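Local coordinates for ferritin light chain (Trichoplusia ni, PDB 1Z6O), which stores iron in soluble, non-toxic form as the light chain of a secreted ferritin, helping the ferrihydrite core to nucleate inside a shell shared with heavy chains, at the interface of chains A and B and the interface of chains A and C. Residues are numbered along the deposited sequence; one frame, centred on the assembly and turned at random. Chains: chain A/B, Ferritin light chain; chain C, Ferritin heavy chain.

Contacts 1 and 4 are neighbouring halves of one docking site, with A:Cys4, B:Ala127 and B:Thr182 common to both; there the N-terminal segment of chain A lies on helices 122-148 and 157-190 of chain B. Measured between centres of C-alpha atoms, they are about 5 Å apart. Contact 3, at the far end of helix 122-148, is about 29 Å from contact 1 and 25 Å from contact 4, so one light chain grips its neighbour at two separate places. Contact 2, about 73 Å from contact 1 and 58 Å from contact 3, joins chain A to a heavy chain in the 24-subunit shell.

Contact 1: the interface of chains A and B. Residues chain A 4-5, 8, 21; chain B 123-124, 127, 182.
Helix 4-11 of chain A lies against helix 122-148 of chain B, and A:Leu21, with the positive phi of 48° unusual for a leucine, turns its loop in beside them. A:Val8 sits at the middle of the patch and uses both methyls. CG1 is anti to its backbone N (chi1 169°) and lies 3.8 Å from CG of B:Glu124, against the aliphatic part of that side chain, while CG2, anti to the carbonyl carbon and beside the backbone N, packs 3.7 Å from CB of B:Ala127. Between the two methyls comes CG of B:Leu123, 3.9 Å from A:Val8 CG2. Cut back to an alanine here, the side chain would lose both methyls, which is likely to strip B:Glu124 CG of its contact with A:Val8 and leave B:Leu123 and B:Ala127 more loosely packed. B:Ala127, with no more than a methyl, probably allows the close approach of chain A: its CB is 3.3 Å from SG of A:Cys4 and also touches the A:Tyr5 backbone at CA. The A:Tyr5 ring presents its edge to the helix, with CD1 3.4 Å from the B:Glu124 carbonyl O, which lies in the ring plane. At the other flank A:Leu21 CD1 meets B:Leu123 CD2 tip to tip at 4.2 Å, a looser contact. The short N-terminal helix of one light chain lies along the flank of its neighbour's four-helix bundle, near the start of helix 122-148.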
loop_
_atom_site.group_PDB
_atom_site.type_symbol
_atom_site.label_atom_id
_atom_site.label_comp_id
_atom_site.label_asym_id
_atom_site.label_seq_id
_atom_site.Cartn_x
_atom_site.Cartn_y
_atom_site.Cartn_z
ATOM N N CYS A 4 -6.870 59.308 -10.326
ATOM C CA CYS A 4 -8.172 58.672 -10.345
ATOM C C CYS A 4 -8.950 59.136 -9.104
ATOM O O CYS A 4 -10.147 59.419 -9.174
ATOM C CB CYS A 4 -7.990 57.146 -10.372
ATOM S SG CYS A 4 -9.524 56.203 -10.100
ATOM N N TYR A 5 -8.262 59.244 -7.970
ATOM C CA TYR A 5 -8.916 59.677 -6.733
ATOM C C TYR A 5 -9.520 61.079 -6.886
ATOM O O TYR A 5 -10.646 61.335 -6.460
ATOM C CB TYR A 5 -7.907 59.691 -5.586
ATOM C CG TYR A 5 -8.517 59.933 -4.227
ATOM C CD1 TYR A 5 -9.260 58.941 -3.595
ATOM C CD2 TYR A 5 -8.303 61.135 -3.545
ATOM C CE1 TYR A 5 -9.771 59.123 -2.314
ATOM C CE2 TYR A 5 -8.813 61.333 -2.255
ATOM C CZ TYR A 5 -9.544 60.315 -1.646
ATOM O OH TYR A 5 -10.033 60.464 -0.366
ATOM N N VAL A 8 -12.632 60.992 -8.966
ATOM C CA VAL A 8 -13.767 60.497 -8.197
ATOM C C VAL A 8 -14.336 61.597 -7.292
ATOM O O VAL A 8 -15.551 61.786 -7.226
ATOM C CB VAL A 8 -13.371 59.273 -7.333
ATOM C CG1 VAL A 8 -14.493 58.943 -6.340
ATOM C CG2 VAL A 8 -13.128 58.060 -8.245
ATOM N N LEU A 21 -14.408 59.740 -15.029
ATOM C CA LEU A 21 -13.226 59.107 -14.440
ATOM C C LEU A 21 -12.147 58.760 -15.469
ATOM O O LEU A 21 -11.689 57.620 -15.544
ATOM C CB LEU A 21 -13.635 57.839 -13.678
ATOM C CG LEU A 21 -14.750 58.026 -12.641
ATOM C CD1 LEU A 21 -14.958 56.714 -11.894
ATOM C CD2 LEU A 21 -14.392 59.141 -11.663
ATOM N N LEU B 123 -15.818 53.179 -4.076
ATOM C CA LEU B 123 -15.168 53.691 -5.286
ATOM C C LEU B 123 -13.961 54.567 -4.930
ATOM O O LEU B 123 -12.898 54.445 -5.541
ATOM C CB LEU B 123 -16.159 54.488 -6.148
ATOM C CG LEU B 123 -15.550 55.151 -7.397
ATOM C CD1 LEU B 123 -14.908 54.099 -8.305
ATOM C CD2 LEU B 123 -16.644 55.904 -8.157
ATOM N N GLU B 124 -14.120 55.450 -3.950
ATOM C CA GLU B 124 -13.009 56.308 -3.526
ATOM C C GLU B 124 -11.809 55.484 -3.066
ATOM O O GLU B 124 -10.663 55.819 -3.375
ATOM C CB GLU B 124 -13.379 57.182 -2.321
ATOM C CG GLU B 124 -14.290 58.343 -2.551
ATOM C CD GLU B 124 -14.546 59.104 -1.244
ATOM O OE1 GLU B 124 -14.965 58.469 -0.241
ATOM O OE2 GLU B 124 -14.319 60.334 -1.220
ATOM N N ALA B 127 -10.072 53.877 -5.992
ATOM C CA ALA B 127 -9.397 54.917 -6.773
ATOM C C ALA B 127 -8.073 55.288 -6.116
ATOM O O ALA B 127 -7.062 55.476 -6.796
ATOM C CB ALA B 127 -10.285 56.168 -6.881
ATOM N N THR B 182 -12.436 49.646 -10.584
ATOM C CA THR B 182 -13.065 50.964 -10.636
ATOM C C THR B 182 -14.043 51.044 -11.794
ATOM O O THR B 182 -15.072 51.708 -11.677
ATOM C CB THR B 182 -12.042 52.146 -10.739
ATOM O OG1 THR B 182 -11.379 52.117 -12.011
ATOM C CG2 THR B 182 -11.018 52.054 -9.626
#

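Contact 2: the interface of chains A and C. Residues chain A 195, 198-199; chain C 169-170, 172-174.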
loop_
_atom_site.group_PDB
_atom_site.type_symbol
_atom_site.label_atom_id
_atom_site.label_comp_id
_atom_site.label_asym_id
_atom_site.label_seq_id
_atom_site.Cartn_x
_atom_site.Cartn_y
_atom_site.Cartn_z
ATOM N N HIS A 195 25.036 13.625 -54.292
ATOM C CA HIS A 195 24.530 12.281 -54.565
ATOM C C HIS A 195 23.617 11.657 -53.515
ATOM O O HIS A 195 22.772 10.830 -53.845
ATOM C CB HIS A 195 25.693 11.314 -54.826
ATOM C CG HIS A 195 26.307 11.462 -56.181
ATOM N ND1 HIS A 195 25.562 11.735 -57.308
ATOM C CD2 HIS A 195 27.595 11.379 -56.592
ATOM C CE1 HIS A 195 26.364 11.818 -58.354
ATOM N NE2 HIS A 195 27.603 11.606 -57.948
ATOM N N SER A 198 18.489 12.726 -51.897
ATOM C CA SER A 198 17.158 12.191 -51.616
ATOM C C SER A 198 17.121 11.360 -50.336
ATOM O O SER A 198 16.177 11.464 -49.548
ATOM C CB SER A 198 16.624 11.385 -52.815
ATOM O OG SER A 198 17.321 10.161 -52.950
ATOM N N LEU A 199 18.140 10.539 -50.107
ATOM C CA LEU A 199 18.152 9.740 -48.883
ATOM C C LEU A 199 18.353 10.657 -47.674
ATOM O O LEU A 199 17.774 10.435 -46.609
ATOM C CB LEU A 199 19.279 8.700 -48.927
ATOM C CG LEU A 199 19.371 7.759 -47.719
ATOM C CD1 LEU A 199 18.093 6.923 -47.602
ATOM C CD2 LEU A 199 20.597 6.840 -47.886
ATOM N N LYS C 169 10.864 8.374 -54.086
ATOM C CA LYS C 169 11.903 9.400 -54.208
ATOM C C LYS C 169 13.292 8.830 -53.974
ATOM O O LYS C 169 14.283 9.394 -54.428
ATOM C CB LYS C 169 11.688 10.520 -53.192
ATOM C CG LYS C 169 10.488 11.375 -53.477
ATOM C CD LYS C 169 10.246 12.313 -52.307
ATOM C CE LYS C 169 8.842 12.881 -52.377
ATOM N NZ LYS C 169 8.474 13.497 -51.089
ATOM N N LEU C 170 13.369 7.723 -53.246
ATOM C CA LEU C 170 14.660 7.101 -52.937
ATOM C C LEU C 170 15.152 6.136 -54.010
ATOM O O LEU C 170 16.306 5.709 -53.983
ATOM C CB LEU C 170 14.553 6.319 -51.614
ATOM C CG LEU C 170 14.013 7.130 -50.423
ATOM C CD1 LEU C 170 13.977 6.250 -49.162
ATOM C CD2 LEU C 170 14.912 8.351 -50.203
ATOM N N ASP C 172 15.775 6.412 -57.433
ATOM C CA ASP C 172 16.739 6.674 -58.487
ATOM C C ASP C 172 18.192 6.438 -58.069
ATOM O O ASP C 172 18.990 6.033 -58.899
ATOM C CB ASP C 172 16.561 8.070 -59.087
ATOM C CG ASP C 172 16.878 9.169 -58.121
ATOM O OD1 ASP C 172 16.094 9.372 -57.173
ATOM O OD2 ASP C 172 17.913 9.841 -58.323
ATOM N N ARG C 173 18.541 6.643 -56.798
ATOM C CA ARG C 173 19.927 6.390 -56.393
ATOM C C ARG C 173 20.123 5.521 -55.156
ATOM O O ARG C 173 21.246 5.123 -54.861
ATOM C CB ARG C 173 20.663 7.710 -56.143
ATOM C CG ARG C 173 21.015 8.465 -57.401
ATOM C CD ARG C 173 21.703 9.774 -57.066
ATOM N NE ARG C 173 21.987 10.546 -58.270
ATOM C CZ ARG C 173 22.112 11.869 -58.300
ATOM N NH1 ARG C 173 21.975 12.580 -57.185
ATOM N NH2 ARG C 173 22.371 12.484 -59.448
ATOM N N HIS C 174 19.048 5.214 -54.439
ATOM C CA HIS C 174 19.188 4.462 -53.188
ATOM C C HIS C 174 18.177 3.349 -53.062
ATOM O O HIS C 174 17.534 3.187 -52.023
ATOM C CB HIS C 174 19.012 5.434 -52.025
ATOM C CG HIS C 174 19.804 6.692 -52.182
ATOM N ND1 HIS C 174 21.165 6.745 -51.976
ATOM C CD2 HIS C 174 19.434 7.932 -52.588
ATOM C CE1 HIS C 174 21.602 7.962 -52.250
ATOM N NE2 HIS C 174 20.572 8.702 -52.624
HETATM O O HOH W 1 19.946 11.258 -53.977
#
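With CG anti to its carbonyl carbon (chi1 -47°) and the ring turned by a chi2 of -76°, C:His174 faces A:Leu199 and points an edge at A:Ser198, whose hydroxyl is set between its own backbone N and carbonyl carbon (chi1 71°). CB of A:Leu199 lies over the centre of the imidazole, 3.8 Å from its centroid, in a CH-pi contact. On the opposite face, toward the rim, lies CB of its own neighbour C:Arg173, a poorly ordered residue. Along the edge, in the ring plane, come the A:Ser198 OG and a water. This water links the chains: it is 3.0 Å from NE2 of C:His174 and 2.9 Å from the backbone N of A:Ser198, and it also bonds A:Ser198 OG. A:His195 is poorly ordered too; its O lies 2.9 Å from the water, and the direct bond to it from C:His174 NE2 is weak and bent. The A:His195 ring meets the C:Arg173 guanidinium edge to face. Away from the imidazole, CD2 of C:Leu170 packs 3.8 Å from A:Leu199 CA. This light-heavy contact of the 24-subunit shell joins the start of the light-chain C-terminal helix 197-211 to the heavy-chain turn between helices 139-168 and 175-186.

Contact 3: the interface of chains A and B. Residues chain A 149, 151-155; chain B 145, 149.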
loop_
_atom_site.group_PDB
_atom_site.type_symbol
_atom_site.label_atom_id
_atom_site.label_comp_id
_atom_site.label_asym_id
_atom_site.label_seq_id
_atom_site.Cartn_x
_atom_site.Cartn_y
_atom_site.Cartn_z
ATOM N N ARG A 149 15.272 53.597 -24.853
ATOM C CA ARG A 149 16.433 54.305 -25.335
ATOM C C ARG A 149 16.201 55.386 -26.381
ATOM O O ARG A 149 16.849 56.421 -26.347
ATOM C CB ARG A 149 17.385 53.237 -25.881
ATOM C CG ARG A 149 18.765 53.664 -26.188
ATOM C CD ARG A 149 19.617 52.434 -26.517
ATOM N NE ARG A 149 20.901 52.882 -27.012
ATOM C CZ ARG A 149 21.794 52.116 -27.610
ATOM N NH1 ARG A 149 21.551 50.818 -27.800
ATOM N NH2 ARG A 149 22.927 52.662 -28.023
ATOM N N SER A 151 13.526 57.480 -27.102
ATOM C CA SER A 151 12.818 58.714 -26.795
ATOM C C SER A 151 13.138 59.202 -25.395
ATOM O O SER A 151 12.983 58.475 -24.411
ATOM C CB SER A 151 11.309 58.496 -26.962
ATOM O OG SER A 151 10.584 59.667 -26.635
ATOM N N GLN A 152 13.600 60.441 -25.320
ATOM C CA GLN A 152 13.966 61.062 -24.056
ATOM C C GLN A 152 12.850 61.029 -23.018
ATOM O O GLN A 152 13.111 60.880 -21.830
ATOM C CB GLN A 152 14.374 62.517 -24.308
ATOM C CG GLN A 152 14.762 63.304 -23.065
ATOM C CD GLN A 152 15.927 62.687 -22.312
ATOM O OE1 GLN A 152 16.840 62.117 -22.912
ATOM N NE2 GLN A 152 15.907 62.814 -20.988
ATOM N N HIS A 153 11.605 61.157 -23.459
ATOM C CA HIS A 153 10.497 61.193 -22.511
ATOM C C HIS A 153 9.786 59.874 -22.273
ATOM O O HIS A 153 8.784 59.818 -21.564
ATOM C CB HIS A 153 9.495 62.253 -22.956
ATOM C CG HIS A 153 10.121 63.594 -23.171
ATOM N ND1 HIS A 153 10.760 64.283 -22.162
ATOM C CD2 HIS A 153 10.277 64.337 -24.291
ATOM C CE1 HIS A 153 11.286 65.391 -22.652
ATOM N NE2 HIS A 153 11.008 65.448 -23.941
ATOM N N LEU A 154 10.296 58.807 -22.864
ATOM C CA LEU A 154 9.668 57.511 -22.669
ATOM C C LEU A 154 10.664 56.512 -22.096
ATOM O O LEU A 154 11.737 56.303 -22.659
ATOM C CB LEU A 154 9.120 56.988 -24.006
ATOM C CG LEU A 154 8.690 55.511 -24.093
ATOM C CD1 LEU A 154 7.581 55.225 -23.109
ATOM C CD2 LEU A 154 8.226 55.209 -25.513
ATOM N N HIS A 155 10.322 55.929 -20.953
ATOM C CA HIS A 155 11.152 54.886 -20.366
ATOM C C HIS A 155 10.157 53.873 -19.814
ATOM O O HIS A 155 9.501 54.129 -18.801
ATOM C CB HIS A 155 12.044 55.403 -19.234
ATOM C CG HIS A 155 13.026 54.379 -18.752
ATOM N ND1 HIS A 155 14.035 53.886 -19.555
ATOM C CD2 HIS A 155 13.119 53.709 -17.577
ATOM C CE1 HIS A 155 14.706 52.956 -18.895
ATOM N NE2 HIS A 155 14.171 52.827 -17.692
ATOM N N ARG B 145 15.402 54.079 -14.519
ATOM C CA ARG B 145 15.988 55.038 -15.457
ATOM C C ARG B 145 17.258 55.682 -14.860
ATOM O O ARG B 145 18.250 55.930 -15.558
ATOM C CB ARG B 145 14.958 56.130 -15.792
ATOM C CG ARG B 145 15.419 57.038 -16.911
ATOM C CD ARG B 145 14.381 58.082 -17.325
ATOM N NE ARG B 145 14.955 58.864 -18.414
ATOM C CZ ARG B 145 14.279 59.354 -19.439
ATOM N NH1 ARG B 145 12.966 59.159 -19.539
ATOM N NH2 ARG B 145 14.932 60.017 -20.384
ATOM N N ARG B 149 20.287 54.995 -17.366
ATOM C CA ARG B 149 20.131 55.940 -18.444
ATOM C C ARG B 149 20.396 57.405 -18.127
ATOM O O ARG B 149 20.957 58.117 -18.947
ATOM C CB ARG B 149 18.699 55.761 -18.961
ATOM C CG ARG B 149 18.363 56.415 -20.240
ATOM C CD ARG B 149 16.973 55.959 -20.696
ATOM N NE ARG B 149 16.576 56.758 -21.835
ATOM C CZ ARG B 149 15.357 56.809 -22.339
ATOM N NH1 ARG B 149 14.374 56.087 -21.800
ATOM N NH2 ARG B 149 15.131 57.593 -23.381
#
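B:Arg145, in the last turn of helix 122-148, and B:Arg149, just past its end, reach into the loop that joins two helices of the ferritin four-helix bundle in chain A, a light-light contact that helps tie the shell together. The tight part surrounds B:Arg149, whose extended chain lays its guanidinium among backbone carbonyls. NH1 donates to A:Leu154 O at 2.8 Å, nearly straight at 172°, and also to ND1 of the A:His155 ring at 3.2 Å; both acceptors lie close to the guanidinium plane. NH2 turns to A:Ser151 O, approaching from above that carbonyl plane. One guanidinium face rests on A:Arg149 CA, 4.0 Å away, and NH2 of B:Arg145 lies over the other, so two probably like charges are stacked and the carbonyls around them are likely to offset the repulsion. The A:His155 ring, with CG anti to the backbone N (chi1 -172°), offers its face to B:Arg145 CB, 3.9 Å from the ring centroid. B:Arg145 runs on extended to A:Gln152 O, which NH2 meets at 2.5 Å on a lone pair in the carbonyl plane. The looser side is A:Gln152 and A:His153, both poorly ordered: that short bond rests on a poorly ordered acceptor, the NH1 bond to the same oxygen is weak, and the A:Gln152 amide crosses the guanidinium without bonding it.

Contact 4: the interface of chains A and B. Residues chain A 4, 23-25; chain B 127, 130, 179, 182.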
loop_
_atom_site.group_PDB
_atom_site.type_symbol
_atom_site.label_atom_id
_atom_site.label_comp_id
_atom_site.label_asym_id
_atom_site.label_seq_id
_atom_site.Cartn_x
_atom_site.Cartn_y
_atom_site.Cartn_z
ATOM N N CYS A 4 -6.870 59.308 -10.326
ATOM C CA CYS A 4 -8.172 58.672 -10.345
ATOM C C CYS A 4 -8.950 59.136 -9.104
ATOM O O CYS A 4 -10.147 59.419 -9.174
ATOM C CB CYS A 4 -7.990 57.146 -10.372
ATOM S SG CYS A 4 -9.524 56.203 -10.100
ATOM N N ARG A 23 -8.982 59.262 -15.509
ATOM C CA ARG A 23 -7.730 58.749 -14.959
ATOM C C ARG A 23 -7.857 57.398 -14.265
ATOM O O ARG A 23 -6.868 56.854 -13.773
ATOM C CB ARG A 23 -7.107 59.752 -13.987
ATOM C CG ARG A 23 -6.035 60.626 -14.630
ATOM C CD ARG A 23 -6.621 61.502 -15.723
ATOM N NE ARG A 23 -7.638 62.395 -15.176
ATOM C CZ ARG A 23 -8.113 63.470 -15.800
ATOM N NH1 ARG A 23 -7.666 63.797 -17.008
ATOM N NH2 ARG A 23 -9.034 64.224 -15.209
ATOM N N CYS A 24 -9.067 56.855 -14.210
ATOM C CA CYS A 24 -9.243 55.560 -13.570
ATOM C C CYS A 24 -9.155 54.485 -14.651
ATOM O O CYS A 24 -10.159 53.944 -15.107
ATOM C CB CYS A 24 -10.593 55.497 -12.863
ATOM S SG CYS A 24 -10.796 56.769 -11.564
ATOM N N ASN A 25 -7.939 54.232 -15.102
ATOM C CA ASN A 25 -7.695 53.222 -16.115
ATOM C C ASN A 25 -6.361 52.615 -15.730
ATOM O O ASN A 25 -5.797 52.993 -14.700
ATOM C CB ASN A 25 -7.690 53.843 -17.527
ATOM C CG ASN A 25 -6.648 54.941 -17.712
ATOM O OD1 ASN A 25 -6.738 55.721 -18.659
ATOM N ND2 ASN A 25 -5.657 54.996 -16.844
ATOM N N ALA B 127 -10.072 53.877 -5.992
ATOM C CA ALA B 127 -9.397 54.917 -6.773
ATOM C C ALA B 127 -8.073 55.288 -6.116
ATOM O O ALA B 127 -7.062 55.476 -6.796
ATOM C CB ALA B 127 -10.285 56.168 -6.881
ATOM N N LEU B 130 -5.615 52.484 -6.560
ATOM C CA LEU B 130 -5.099 52.514 -7.926
ATOM C C LEU B 130 -4.015 53.595 -8.046
ATOM O O LEU B 130 -2.928 53.329 -8.565
ATOM C CB LEU B 130 -6.235 52.791 -8.923
ATOM C CG LEU B 130 -5.850 52.951 -10.403
ATOM C CD1 LEU B 130 -5.202 51.656 -10.927
ATOM C CD2 LEU B 130 -7.119 53.279 -11.220
ATOM N N ALA B 179 -7.765 48.897 -11.815
ATOM C CA ALA B 179 -8.447 49.738 -12.804
ATOM C C ALA B 179 -9.762 49.054 -13.202
ATOM O O ALA B 179 -10.789 49.714 -13.377
ATOM C CB ALA B 179 -7.567 49.941 -14.049
ATOM N N THR B 182 -12.436 49.646 -10.584
ATOM C CA THR B 182 -13.065 50.964 -10.636
ATOM C C THR B 182 -14.043 51.044 -11.794
ATOM O O THR B 182 -15.072 51.708 -11.677
ATOM C CB THR B 182 -12.042 52.146 -10.739
ATOM O OG1 THR B 182 -11.379 52.117 -12.011
ATOM C CG2 THR B 182 -11.018 52.054 -9.626
HETATM O O HOH W 2 -10.492 51.225 -16.063
HETATM O O HOH W 3 -12.745 53.108 -14.606
#
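The A:Cys4-A:Cys24 disulfide, which staples the N-terminal segment of this secreted ferritin light chain, rests on B:Leu130 of helix 122-148, beside helix 157-190, in the four-helix bundle of chain B. Covalently, the 2.0 Å bond between SG of A:Cys4 and SG of A:Cys24 fixes the loop of A:Cys24 to helix 4-11. The apolar contacts run along both helices. B:Leu130, its CG anti to the backbone N (chi1 176°), extends CD2 toward the sulfur bridge, 3.9 Å from SG of A:Cys4 and equally near CA of A:Cys24. The same methyl also approaches A:Asn25 O. On the next helix CB of B:Ala179 abuts the backbone of A:Asn25, 3.4 Å from its carbonyl C. Polar links run through two waters to B:Thr182 and B:Ala179. The B:Thr182 hydroxyl folds back on its own helix and donates from OG1 to B:Ala179 O at 2.8 Å, which fixes the OG1 rotation, and OG1 stands 3.6 Å from CB of A:Cys24. One water lies 2.8 Å from A:Cys24 O and 3.1 Å from B:Thr182 OG1, and the other bonds both A:Cys24 O and B:Ala179 O. The waters also bond each other. A valine in place of B:Thr182 would probably leave B:Ala179 O without its hydroxyl donor and the first water without its anchor on B:Thr182, weakening the bridge to A:Cys24.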